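Enoyl-CoA hydratase subunit I (Geobacillus kaustophilus, PDB 2QQ3) hydrates 2-enoyl-CoA thioesters to 3-hydroxyacyl-CoA and belongs to the crotonase-like enoyl-CoA hydratase/isomerase family. Local coordinates at the interface of chains A and B. Coordinates in Å, arbitrary orientation; residue numbers count along the deposited sequence, not the author numbering. Chains: chain A/B, Enoyl-CoA hydratase subunit I.

Contacts 1 and 2 are two patches of one interface between chains A and B. The centres of their C-alpha atoms lie about 26 Å apart. They share no residue. Chain B supplies helix 220-234 and the residue just after it to contact 1, and helices 202-217 and 143-151 with B:Gly175 to contact 2. Chain A brings helix 76-82 and nearby loops to contact 1, and helices 143-151 and 153-162 to contact 2. Helix 143-151 of both chains takes part there. The interface is not an exact two-fold. This fits the cyclic trimers typical of crotonases, which probably pair to give the six copies of the deposited assembly.

Contact 1: the interface of chains A and B. Residues chain A 71, 74-76, 79, 137; chain B 231-232, 235.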
# COMPACT_ATOMS: atom_id res chain seq x y z
N MET A 71 -15.49 19.48 24.78
CA MET A 71 -14.99 18.11 24.66
C MET A 71 -14.96 17.29 25.95
O MET A 71 -15.13 16.07 25.93
CB MET A 71 -13.55 18.15 24.15
CG MET A 71 -13.35 17.89 22.70
SD MET A 71 -11.65 17.32 22.49
CE MET A 71 -10.74 18.84 22.65
N ASP A 74 -17.49 14.41 26.56
CA ASP A 74 -17.83 13.52 25.45
C ASP A 74 -17.49 12.06 25.71
O ASP A 74 -16.69 11.73 26.58
CB ASP A 74 -17.15 13.98 24.15
CG ASP A 74 -17.79 15.23 23.57
OD1 ASP A 74 -18.92 15.56 23.98
OD2 ASP A 74 -17.17 15.88 22.70
N ASP A 75 -18.13 11.18 24.94
CA ASP A 75 -17.91 9.74 25.04
C ASP A 75 -17.62 9.25 23.62
O ASP A 75 -17.85 9.97 22.65
CB ASP A 75 -19.15 9.07 25.61
CG ASP A 75 -20.37 9.29 24.75
OD1 ASP A 75 -20.50 8.59 23.72
OD2 ASP A 75 -21.19 10.17 25.08
N PRO A 76 -17.13 8.01 23.47
CA PRO A 76 -16.82 7.47 22.14
C PRO A 76 -17.97 7.48 21.13
O PRO A 76 -17.76 7.78 19.95
CB PRO A 76 -16.34 6.05 22.44
CG PRO A 76 -15.75 6.18 23.83
CD PRO A 76 -16.78 7.04 24.53
N LEU A 79 -18.79 10.97 19.78
CA LEU A 79 -17.72 11.35 18.85
C LEU A 79 -17.83 10.62 17.52
O LEU A 79 -17.62 11.20 16.45
CB LEU A 79 -16.35 11.10 19.50
CG LEU A 79 -15.95 12.08 20.60
CD1 LEU A 79 -14.68 11.64 21.30
CD2 LEU A 79 -15.76 13.46 19.99
N VAL A 137 -5.44 12.52 26.44
CA VAL A 137 -5.80 12.12 25.08
C VAL A 137 -4.63 12.19 24.08
O VAL A 137 -3.47 11.98 24.46
CB VAL A 137 -7.01 12.93 24.54
CG1 VAL A 137 -8.23 12.68 25.44
CG2 VAL A 137 -6.68 14.41 24.48
N PHE B 231 -8.53 8.17 19.03
CA PHE B 231 -8.95 9.41 19.69
C PHE B 231 -10.31 9.13 20.35
O PHE B 231 -10.51 9.45 21.53
CB PHE B 231 -9.09 10.54 18.66
CG PHE B 231 -9.43 11.88 19.26
CD1 PHE B 231 -8.44 12.69 19.81
CD2 PHE B 231 -10.75 12.32 19.27
CE1 PHE B 231 -8.76 13.93 20.37
CE2 PHE B 231 -11.07 13.56 19.83
CZ PHE B 231 -10.07 14.36 20.38
N TYR B 232 -11.23 8.53 19.60
CA TYR B 232 -12.56 8.20 20.14
C TYR B 232 -12.45 7.32 21.38
O TYR B 232 -13.05 7.62 22.42
CB TYR B 232 -13.41 7.46 19.10
CG TYR B 232 -13.78 8.24 17.86
CD1 TYR B 232 -13.53 9.61 17.76
CD2 TYR B 232 -14.38 7.60 16.78
CE1 TYR B 232 -13.87 10.32 16.60
CE2 TYR B 232 -14.73 8.29 15.62
CZ TYR B 232 -14.47 9.65 15.54
OH TYR B 232 -14.79 10.32 14.38
N PHE B 235 -11.83 8.53 24.98
CA PHE B 235 -12.90 9.18 25.72
C PHE B 235 -13.77 8.22 26.52
O PHE B 235 -14.80 8.62 27.07
CB PHE B 235 -13.74 10.05 24.78
CG PHE B 235 -13.07 11.34 24.40
CD1 PHE B 235 -12.03 11.35 23.48
CD2 PHE B 235 -13.43 12.54 25.02
CE1 PHE B 235 -11.36 12.53 23.17
CE2 PHE B 235 -12.77 13.72 24.72
CZ PHE B 235 -11.72 13.72 23.80
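B:Phe235 places its ring among A:Leu79, A:Val137 and A:Met71, in an apolar patch of this crotonase-family enzyme. Its CG lies opposite the carbonyl carbon (chi1 -76°), which sends the ring toward A:Leu79 and A:Met71. A:Leu79 CD1 sits over one face, displaced toward the rim and 3.4 Å from B:Phe235 CD1. It makes a CH-pi contact, and the two side chains cross at about a right angle. A:Val137 CG1 stands beyond the CE1 and CZ rim, on the side of the ring plane opposite A:Leu79, 3.9 Å from B:Phe235 CE1. A:Met71 closes the far end with its sulfur, SD, 3.8 Å from B:Phe235 CZ. A:Met71 SD also lies 4.0 Å from B:Phe231 CZ. Within chain B, CE1 of B:Phe235 stands above the B:Phe231 ring toward its rim. The carbonyl O of B:Phe231 lies at the edge of the B:Phe235 ring, in its plane. An alanine in place of B:Phe235 is likely to open a gap between A:Leu79 and A:Val137 and take away one of the two rings at the A:Met71 sulfur. B:Tyr232 works on the other side of A:Leu79. B:Tyr232 CD1 lies 3.6 Å from A:Leu79 CB, and the leucine carbonyl carbon stands above the rim of the tyrosine ring. A:Pro76, at the start of helix 76-82, brings CG to 3.4 Å from the B:Tyr232 carbonyl O. It thus packs against the end of helix 220-234.

Contact 2: the interface of chains A and B. Residues chain A 148, 153-154; chain B 150, 175, 212, 216.
This is an apolar helix-packing patch between two copies of the same subunit. It probably helps hold neighbouring subunits together within a crotonase trimer. A:Pro153 is the central wedge. Its ring enters between B:Leu150 on one side and the valines of helix 202-217 on the other. Each ring carbon has a methyl neighbour. A:Pro153 CB lies 3.6 Å from B:Val212 CG1, and A:Pro153 CG lies 3.9 Å from B:Val216 CG2. A:Pro153 CD lies between B:Leu150 CD2, at 3.9 Å, and B:Val216 CG2. The proline crosses B:Val216 at about a right angle but meets B:Leu150 at a slant. B:Val212 holds CG1 opposite its own backbone nitrogen (chi1 168°), which directs that methyl toward the proline. A:Thr148 extends the valine side of the patch. The hydroxyl of A:Thr148, OG1, faces both methyls of B:Val212 and is 3.7 Å from B:Val212 CG1. The methyl of A:Thr148, CG2, touches both valines and is 4.0 Å from B:Val216 CG2. A:Lys154 extends the leucine side. It uses the aliphatic base of its chain: A:Lys154 CG packs 4.0 Å from B:Leu150 CD2, and the side chains cross at about a right angle. The first torsion of the lysine (chi1 -70°) sets CG against that leucine. A:Lys154 CB rests 3.5 Å from the carbonyl O of B:Gly175, a van der Waals contact. In the fold, A:Thr148 lies in helix 143-151, while A:Pro153 and A:Lys154 begin helix 153-162. B:Leu150 belongs to helix 143-151 of its own chain. B:Gly175 follows helix 168-174, and B:Val212 and B:Val216 lie one turn apart on helix 202-217.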
# COMPACT_ATOMS: atom_id res chain seq x y z
N THR A 148 4.86 12.73 12.08
CA THR A 148 5.70 11.55 11.88
C THR A 148 6.27 11.46 10.47
O THR A 148 7.43 11.11 10.29
CB THR A 148 4.93 10.25 12.19
OG1 THR A 148 4.52 10.25 13.56
CG2 THR A 148 5.82 9.03 11.92
N PRO A 153 9.52 8.62 13.30
CA PRO A 153 8.91 8.17 14.56
C PRO A 153 9.69 8.42 15.84
O PRO A 153 9.09 8.69 16.88
CB PRO A 153 8.68 6.68 14.30
CG PRO A 153 9.82 6.33 13.40
CD PRO A 153 9.86 7.48 12.44
N LYS A 154 11.01 8.32 15.79
CA LYS A 154 11.83 8.55 16.99
C LYS A 154 11.57 9.96 17.50
O LYS A 154 11.17 10.16 18.65
CB LYS A 154 13.32 8.36 16.67
CG LYS A 154 13.73 6.90 16.38
CD LYS A 154 13.85 6.08 17.66
CE LYS A 154 14.10 4.60 17.38
NZ LYS A 154 12.92 3.93 16.76
N LEU B 150 14.29 6.26 8.56
CA LEU B 150 14.74 7.34 9.41
C LEU B 150 15.62 8.40 8.73
O LEU B 150 15.47 9.59 9.00
CB LEU B 150 15.47 6.78 10.63
CG LEU B 150 14.61 6.07 11.68
CD1 LEU B 150 15.50 5.36 12.69
CD2 LEU B 150 13.71 7.09 12.38
N GLY B 175 18.41 12.15 13.78
CA GLY B 175 17.09 11.86 14.30
C GLY B 175 16.91 10.39 14.64
O GLY B 175 15.78 9.90 14.70
N VAL B 212 1.58 6.50 15.71
CA VAL B 212 2.87 6.84 15.10
C VAL B 212 3.37 5.70 14.22
O VAL B 212 3.87 5.93 13.12
CB VAL B 212 3.91 7.19 16.18
CG1 VAL B 212 5.32 7.26 15.58
CG2 VAL B 212 3.55 8.53 16.81
N VAL B 216 4.13 5.76 9.86
CA VAL B 216 5.30 5.38 9.10
C VAL B 216 4.91 4.64 7.82
O VAL B 216 5.47 4.87 6.75
CB VAL B 216 6.24 4.47 9.93
CG1 VAL B 216 7.37 3.95 9.05
CG2 VAL B 216 6.81 5.23 11.11